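Uridylate-specific endoribonuclease nsp11 (Prrsv 16244b, PDB 5EYI) probably cleaves RNA at uridylates as an endoribonuclease, degrading viral 5'-polyuridines and so helping the virus to evade host double-stranded RNA sensors. Local coordinates at residues D120-V125 with Y184-E189; P130-G135 with K218-Q223. The protein carries 1 engineered substitution. One frame throughout, in Å; residues are numbered along the deposited sequence.

Interaction 1: residues D120-V125 with Y184-E189; sequences DREREV and YLPDLE
Glu122 and Leu185 bring the two backbones closest, their CA atoms 5.5 Å apart, where helix 120-128 rests against the loop that carries 184-189 between strands 173-180 and 198-205. Glu122 illustrates how a buried carboxylate can tie a helix to a neighbouring loop. Its CG stands anti to the backbone N (chi1 -169°); the extended side chain crosses that of Leu185 at about a right angle, and OE2 accepts the N-H of Leu185, with N 3.0 Å from OE2. That bond is nearly straight (162°) and reaches OE2 from the anti side, slightly out of the carboxylate plane. The other oxygen, OE1, forms a salt bridge with Arg109 and takes the backbone N-H of Leu118.

Pro186 packs against three neighbours. Its CD sits over the middle of the Tyr184 ring, 3.5 Å above the plane, while its CB lies 3.7 Å above the plane of the Arg121 guanidinium, again over the centre. Its CG leans on Val125 CG2, and Val125 CG1 packs against Leu185 CB at 3.8 Å. Arg121, extended from CG to NE, slides past the proline to reach Glu189. NH2 and Glu189 OE1 form a salt bridge at 2.9 Å, but the hydrogen bond within it is weak (121°). A water lying in the plane of both flat groups accepts from Arg121 NH1 at 2.6 Å and donates to Tyr184 OH, which also hydrogen-bonds Asp119 OD2.

The chemistry thus divides in two. Inside, Glu122 is gripped through both oxygens, an arrangement consistent with a charged carboxylate stabilised by Arg109; outside, the exposed arginine is held by an ion pair whose hydrogen bond is bent and weak, a water and the proline over one face. Together they join helix and loop within the NendoU domain.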
loop_
_atom_site.group_PDB
_atom_site.type_symbol
_atom_site.label_atom_id
_atom_site.label_comp_id
_atom_site.label_asym_id
_atom_site.label_seq_id
_atom_site.Cartn_x
_atom_site.Cartn_y
_atom_site.Cartn_z
ATOM N N ASP A 120 -24.963 7.842 -5.293
ATOM C CA ASP A 120 -24.647 8.502 -4.017
ATOM C C ASP A 120 -23.671 7.726 -3.161
ATOM O O ASP A 120 -22.882 8.324 -2.423
ATOM C CB ASP A 120 -25.908 8.726 -3.166
ATOM C CG ASP A 120 -26.748 9.871 -3.652
ATOM O OD1 ASP A 120 -26.192 10.878 -4.153
ATOM O OD2 ASP A 120 -27.983 9.764 -3.506
ATOM N N ARG A 121 -23.747 6.402 -3.232
ATOM C CA ARG A 121 -22.838 5.570 -2.461
ATOM C C ARG A 121 -21.370 5.825 -2.856
ATOM O O ARG A 121 -20.496 5.917 -1.990
ATOM C CB ARG A 121 -23.207 4.099 -2.611
ATOM C CG ARG A 121 -22.641 3.211 -1.525
ATOM C CD ARG A 121 -22.901 1.752 -1.847
ATOM N NE ARG A 121 -22.168 0.866 -0.946
ATOM C CZ ARG A 121 -21.971 -0.440 -1.143
ATOM N NH1 ARG A 121 -22.449 -1.064 -2.223
ATOM N NH2 ARG A 121 -21.272 -1.138 -0.253
ATOM N N GLU A 122 -21.115 5.985 -4.155
ATOM C CA GLU A 122 -19.766 6.275 -4.637
ATOM C C GLU A 122 -19.302 7.666 -4.207
ATOM O O GLU A 122 -18.172 7.836 -3.736
ATOM C CB GLU A 122 -19.681 6.136 -6.160
ATOM C CG GLU A 122 -18.248 6.174 -6.660
ATOM C CD GLU A 122 -18.108 5.854 -8.133
ATOM O OE1 GLU A 122 -18.836 6.441 -8.962
ATOM O OE2 GLU A 122 -17.229 5.027 -8.463
ATOM N N ARG A 123 -20.178 8.651 -4.379
ATOM C CA ARG A 123 -19.948 10.016 -3.884
ATOM C C ARG A 123 -19.518 10.006 -2.421
ATOM O O ARG A 123 -18.552 10.673 -2.040
ATOM C CB ARG A 123 -21.226 10.842 -4.066
ATOM C CG ARG A 123 -21.146 12.299 -3.661
ATOM C CD ARG A 123 -22.434 13.029 -4.016
ATOM N NE ARG A 123 -22.554 13.360 -5.442
ATOM C CZ ARG A 123 -21.945 14.377 -6.068
ATOM N NH1 ARG A 123 -21.109 15.213 -5.424
ATOM N NH2 ARG A 123 -22.167 14.568 -7.373
ATOM N N GLU A 124 -20.230 9.217 -1.621
ATOM C CA GLU A 124 -19.965 9.077 -0.189
ATOM C C GLU A 124 -18.594 8.453 0.090
ATOM O O GLU A 124 -17.852 8.954 0.954
ATOM C CB GLU A 124 -21.094 8.276 0.484
ATOM C CG GLU A 124 -20.820 7.817 1.911
ATOM C CD GLU A 124 -22.099 7.487 2.684
ATOM O OE1 GLU A 124 -22.724 6.434 2.398
ATOM N N VAL A 125 -18.248 7.389 -0.644
ATOM C CA VAL A 125 -16.921 6.761 -0.494
ATOM C C VAL A 125 -15.816 7.745 -0.895
ATOM O O VAL A 125 -14.797 7.843 -0.219
ATOM C CB VAL A 125 -16.801 5.425 -1.270
ATOM C CG1 VAL A 125 -15.378 4.887 -1.232
ATOM C CG2 VAL A 125 -17.737 4.389 -0.675
ATOM N N TYR A 184 -15.781 1.348 -9.592
ATOM C CA TYR A 184 -16.848 1.708 -8.667
ATOM C C TYR A 184 -16.293 1.706 -7.247
ATOM O O TYR A 184 -15.991 0.643 -6.714
ATOM C CB TYR A 184 -18.004 0.716 -8.800
ATOM C CG TYR A 184 -19.208 1.025 -7.944
ATOM C CD1 TYR A 184 -19.708 0.089 -7.042
ATOM C CD2 TYR A 184 -19.840 2.259 -8.024
ATOM C CE1 TYR A 184 -20.816 0.371 -6.254
ATOM C CE2 TYR A 184 -20.953 2.547 -7.242
ATOM C CZ TYR A 184 -21.441 1.596 -6.368
ATOM O OH TYR A 184 -22.533 1.887 -5.587
ATOM N N LEU A 185 -16.132 2.894 -6.660
ATOM C CA LEU A 185 -15.377 3.046 -5.405
ATOM C C LEU A 185 -15.859 2.192 -4.213
ATOM O O LEU A 185 -15.032 1.782 -3.380
ATOM C CB LEU A 185 -15.280 4.517 -4.974
ATOM C CG LEU A 185 -14.540 5.503 -5.896
ATOM C CD1 LEU A 185 -14.616 6.905 -5.313
ATOM C CD2 LEU A 185 -13.085 5.101 -6.069
ATOM N N PRO A 186 -17.176 1.920 -4.121
ATOM C CA PRO A 186 -17.597 1.006 -3.054
ATOM C C PRO A 186 -17.019 -0.413 -3.143
ATOM O O PRO A 186 -16.905 -1.056 -2.100
ATOM C CB PRO A 186 -19.126 1.023 -3.158
ATOM C CG PRO A 186 -19.412 2.408 -3.644
ATOM C CD PRO A 186 -18.325 2.664 -4.664
ATOM N N ASP A 187 -16.606 -0.870 -4.334
ATOM C CA ASP A 187 -15.853 -2.144 -4.458
ATOM C C ASP A 187 -14.542 -2.172 -3.687
ATOM O O ASP A 187 -14.027 -3.252 -3.389
ATOM C CB ASP A 187 -15.498 -2.469 -5.922
ATOM C CG ASP A 187 -16.697 -2.810 -6.771
ATOM O OD1 ASP A 187 -17.781 -3.152 -6.242
ATOM O OD2 ASP A 187 -16.539 -2.745 -8.001
ATOM N N LEU A 188 -13.972 -1.001 -3.426
ATOM C CA LEU A 188 -12.730 -0.894 -2.672
ATOM C C LEU A 188 -12.891 -0.676 -1.165
ATOM O O LEU A 188 -11.893 -0.758 -0.462
ATOM C CB LEU A 188 -11.871 0.242 -3.241
ATOM C CG LEU A 188 -11.666 0.299 -4.760
ATOM C CD1 LEU A 188 -10.738 1.454 -5.101
ATOM C CD2 LEU A 188 -11.116 -1.009 -5.302
ATOM N N GLU A 189 -14.108 -0.388 -0.683
ATOM C CA GLU A 189 -14.396 -0.098 0.750
ATOM C C GLU A 189 -13.708 -1.043 1.727
ATOM O O GLU A 189 -13.126 -0.603 2.716
ATOM C CB GLU A 189 -15.906 -0.169 1.041
ATOM C CG GLU A 189 -16.699 1.112 0.815
ATOM C CD GLU A 189 -18.225 0.896 0.822
ATOM O OE1 GLU A 189 -18.698 -0.269 0.733
ATOM O OE2 GLU A 189 -18.972 1.902 0.902
HETATM O O HOH W 1 -23.549 -0.326 -4.494
#

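Interaction 2: residues P130-G135 with K218-Q223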
loop_
_atom_site.group_PDB
_atom_site.type_symbol
_atom_site.label_atom_id
_atom_site.label_comp_id
_atom_site.label_asym_id
_atom_site.label_seq_id
_atom_site.Cartn_x
_atom_site.Cartn_y
_atom_site.Cartn_z
ATOM N N PRO A 130 -11.061 12.058 0.803
ATOM C CA PRO A 130 -11.044 13.122 -0.218
ATOM C C PRO A 130 -9.687 13.302 -0.894
ATOM O O PRO A 130 -9.638 13.619 -2.079
ATOM C CB PRO A 130 -11.444 14.379 0.559
ATOM C CG PRO A 130 -11.155 14.071 1.977
ATOM C CD PRO A 130 -11.291 12.591 2.156
ATOM N N HIS A 131 -8.600 13.090 -0.158
ATOM C CA HIS A 131 -7.285 13.195 -0.756
ATOM C C HIS A 131 -7.183 12.180 -1.883
ATOM O O HIS A 131 -6.985 12.581 -3.019
ATOM C CB HIS A 131 -6.162 12.999 0.248
ATOM C CG HIS A 131 -4.820 13.395 -0.283
ATOM N ND1 HIS A 131 -4.015 12.534 -1.000
ATOM C CD2 HIS A 131 -4.151 14.568 -0.216
ATOM C CE1 HIS A 131 -2.898 13.158 -1.333
ATOM N NE2 HIS A 131 -2.962 14.396 -0.879
ATOM N N ALA A 132 -7.409 10.899 -1.580
ATOM C CA ALA A 132 -7.380 9.815 -2.589
ATOM C C ALA A 132 -8.210 10.069 -3.847
ATOM O O ALA A 132 -7.705 9.917 -4.968
ATOM C CB ALA A 132 -7.831 8.496 -1.976
ATOM N N PHE A 133 -9.473 10.444 -3.652
ATOM C CA PHE A 133 -10.489 10.367 -4.705
ATOM C C PHE A 133 -10.985 11.697 -5.283
ATOM O O PHE A 133 -11.494 11.721 -6.408
ATOM C CB PHE A 133 -11.669 9.517 -4.206
ATOM C CG PHE A 133 -11.275 8.122 -3.763
ATOM C CD1 PHE A 133 -10.500 7.301 -4.584
ATOM C CD2 PHE A 133 -11.688 7.622 -2.527
ATOM C CE1 PHE A 133 -10.141 6.024 -4.180
ATOM C CE2 PHE A 133 -11.329 6.349 -2.120
ATOM C CZ PHE A 133 -10.553 5.549 -2.946
ATOM N N ILE A 134 -10.839 12.791 -4.538
ATOM C CA ILE A 134 -11.229 14.121 -5.021
ATOM C C ILE A 134 -9.988 14.912 -5.487
ATOM O O ILE A 134 -9.968 15.463 -6.592
ATOM C CB ILE A 134 -12.068 14.863 -3.955
ATOM C CG1 ILE A 134 -13.380 14.088 -3.714
ATOM C CG2 ILE A 134 -12.360 16.297 -4.381
ATOM C CD1 ILE A 134 -14.203 14.568 -2.529
ATOM N N GLY A 135 -8.958 14.930 -4.650
ATOM C CA GLY A 135 -7.726 15.632 -4.933
ATOM C C GLY A 135 -7.665 16.956 -4.208
ATOM O O GLY A 135 -8.690 17.568 -3.910
ATOM N N LYS A 218 -5.773 8.683 4.772
ATOM C CA LYS A 218 -5.012 9.626 3.959
ATOM C C LYS A 218 -5.267 9.411 2.480
ATOM O O LYS A 218 -5.940 10.219 1.861
ATOM C CB LYS A 218 -3.526 9.567 4.299
ATOM C CG LYS A 218 -3.217 10.320 5.582
ATOM C CD LYS A 218 -1.839 10.025 6.156
ATOM C CE LYS A 218 -1.641 10.814 7.445
ATOM N NZ LYS A 218 -0.409 10.421 8.179
ATOM N N THR A 219 -4.767 8.323 1.916
ATOM C CA THR A 219 -4.821 8.155 0.470
ATOM C C THR A 219 -4.798 6.698 0.074
ATOM O O THR A 219 -4.521 5.807 0.887
ATOM C CB THR A 219 -3.676 8.951 -0.233
ATOM O OG1 THR A 219 -3.969 9.129 -1.632
ATOM C CG2 THR A 219 -2.315 8.262 -0.060
ATOM N N ALA A 220 -5.120 6.473 -1.190
ATOM C CA ALA A 220 -5.096 5.148 -1.779
ATOM C C ALA A 220 -4.959 5.274 -3.284
ATOM O O ALA A 220 -5.513 6.189 -3.893
ATOM C CB ALA A 220 -6.343 4.360 -1.425
ATOM N N TYR A 221 -4.202 4.361 -3.869
ATOM C CA TYR A 221 -3.998 4.349 -5.301
ATOM C C TYR A 221 -3.554 2.988 -5.756
ATOM O O TYR A 221 -2.978 2.215 -4.974
ATOM C CB TYR A 221 -2.977 5.401 -5.732
ATOM C CG TYR A 221 -1.584 5.291 -5.128
ATOM C CD1 TYR A 221 -1.157 6.182 -4.152
ATOM C CD2 TYR A 221 -0.681 4.325 -5.567
ATOM C CE1 TYR A 221 0.125 6.109 -3.622
ATOM C CE2 TYR A 221 0.589 4.233 -5.038
ATOM C CZ TYR A 221 0.999 5.128 -4.070
ATOM O OH TYR A 221 2.284 5.040 -3.549
ATOM N N PHE A 222 -3.825 2.720 -7.027
ATOM C CA PHE A 222 -3.442 1.475 -7.658
ATOM C C PHE A 222 -2.083 1.613 -8.299
ATOM O O PHE A 222 -1.641 2.711 -8.630
ATOM C CB PHE A 222 -4.446 1.065 -8.722
ATOM C CG PHE A 222 -5.655 0.382 -8.179
ATOM C CD1 PHE A 222 -5.581 -0.944 -7.758
ATOM C CD2 PHE A 222 -6.867 1.044 -8.112
ATOM C CE1 PHE A 222 -6.698 -1.599 -7.284
ATOM C CE2 PHE A 222 -7.989 0.399 -7.633
ATOM C CZ PHE A 222 -7.906 -0.923 -7.219
ATOM N N GLN A 223 -1.453 0.470 -8.496
ATOM C CA GLN A 223 -0.125 0.391 -9.078
ATOM C C GLN A 223 -0.037 -0.932 -9.850
ATOM O O GLN A 223 -0.635 -1.935 -9.444
ATOM C CB GLN A 223 0.887 0.506 -7.929
ATOM C CG GLN A 223 2.343 0.559 -8.322
ATOM C CD GLN A 223 3.044 -0.793 -8.380
ATOM O OE1 GLN A 223 4.196 -0.887 -8.807
ATOM N NE2 GLN A 223 2.370 -1.834 -7.944
HETATM O O HOH W 2 -8.130 11.545 2.241
#
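Ala132 meets Thr219 and Ala220 where the short helix 130-133 comes down on the start of strand 219-223, and here the packing is close: the CA atoms of Ala132 and Thr219 are 4.3 Å apart. The methyl of Ala132 sits in the junction, and its CA lies against Thr219 OG1. Ala132 CB is 3.5 Å from Ala220 N and also lies over the centre of the Phe133 ring, 3.7 Å above its plane. Beside it, His131 CB abuts the carbonyl oxygen of Lys218 at 3.2 Å.

Toward the solvent the contact slackens. Thr219 OG1, set anti to the backbone N (chi1 -162°), comes to the edge of the His131 imidazole in its plane, yet it stands 3.5 Å from ND1, a weak hydrogen bond in which either group could be the donor. A water bridges the two backbones, accepting from His131 N and donating to Lys218 O at 2.6 Å. His131 is a predicted active-site residue, as is His146, whose side chain is about 4 Å from that of Thr219 (nearest atoms); the third predicted position, Ala175, is an engineered residue.

Lys218 and Thr219 form a classic beta bulge opposite Trp215. Beyond it the strand is an outermost one, within this chain, of a three-stranded antiparallel sheet beside 208-215; Ala220 packs on Val214, and Tyr221 touches Glu195 of the second subunit, while helix 130-133 is tied to His146 by a backbone hydrogen bond from Ala132.

How the interactions relate
Interactions 1 and 2 lie with their centres 13 Å apart, on the same side of the chain's centre and within the NendoU domain. Their segments alternate along the chain: 120-125, 130-135, 184-189, then 218-223. Helices 120-128 and 130-133 follow each other, so consecutive helices are matched with a loop and then with a strand that is outermost, within this chain, in the three-stranded sheet. The contacts also meet: Leu185 CD2 packs 3.6 Å from Phe133 CE1, and Leu188 CD2 lies 3.7 Å from Phe222 CZ. These packing contacts join the region of His131, predicted to be catalytic, to the helix-loop packing of interaction 1.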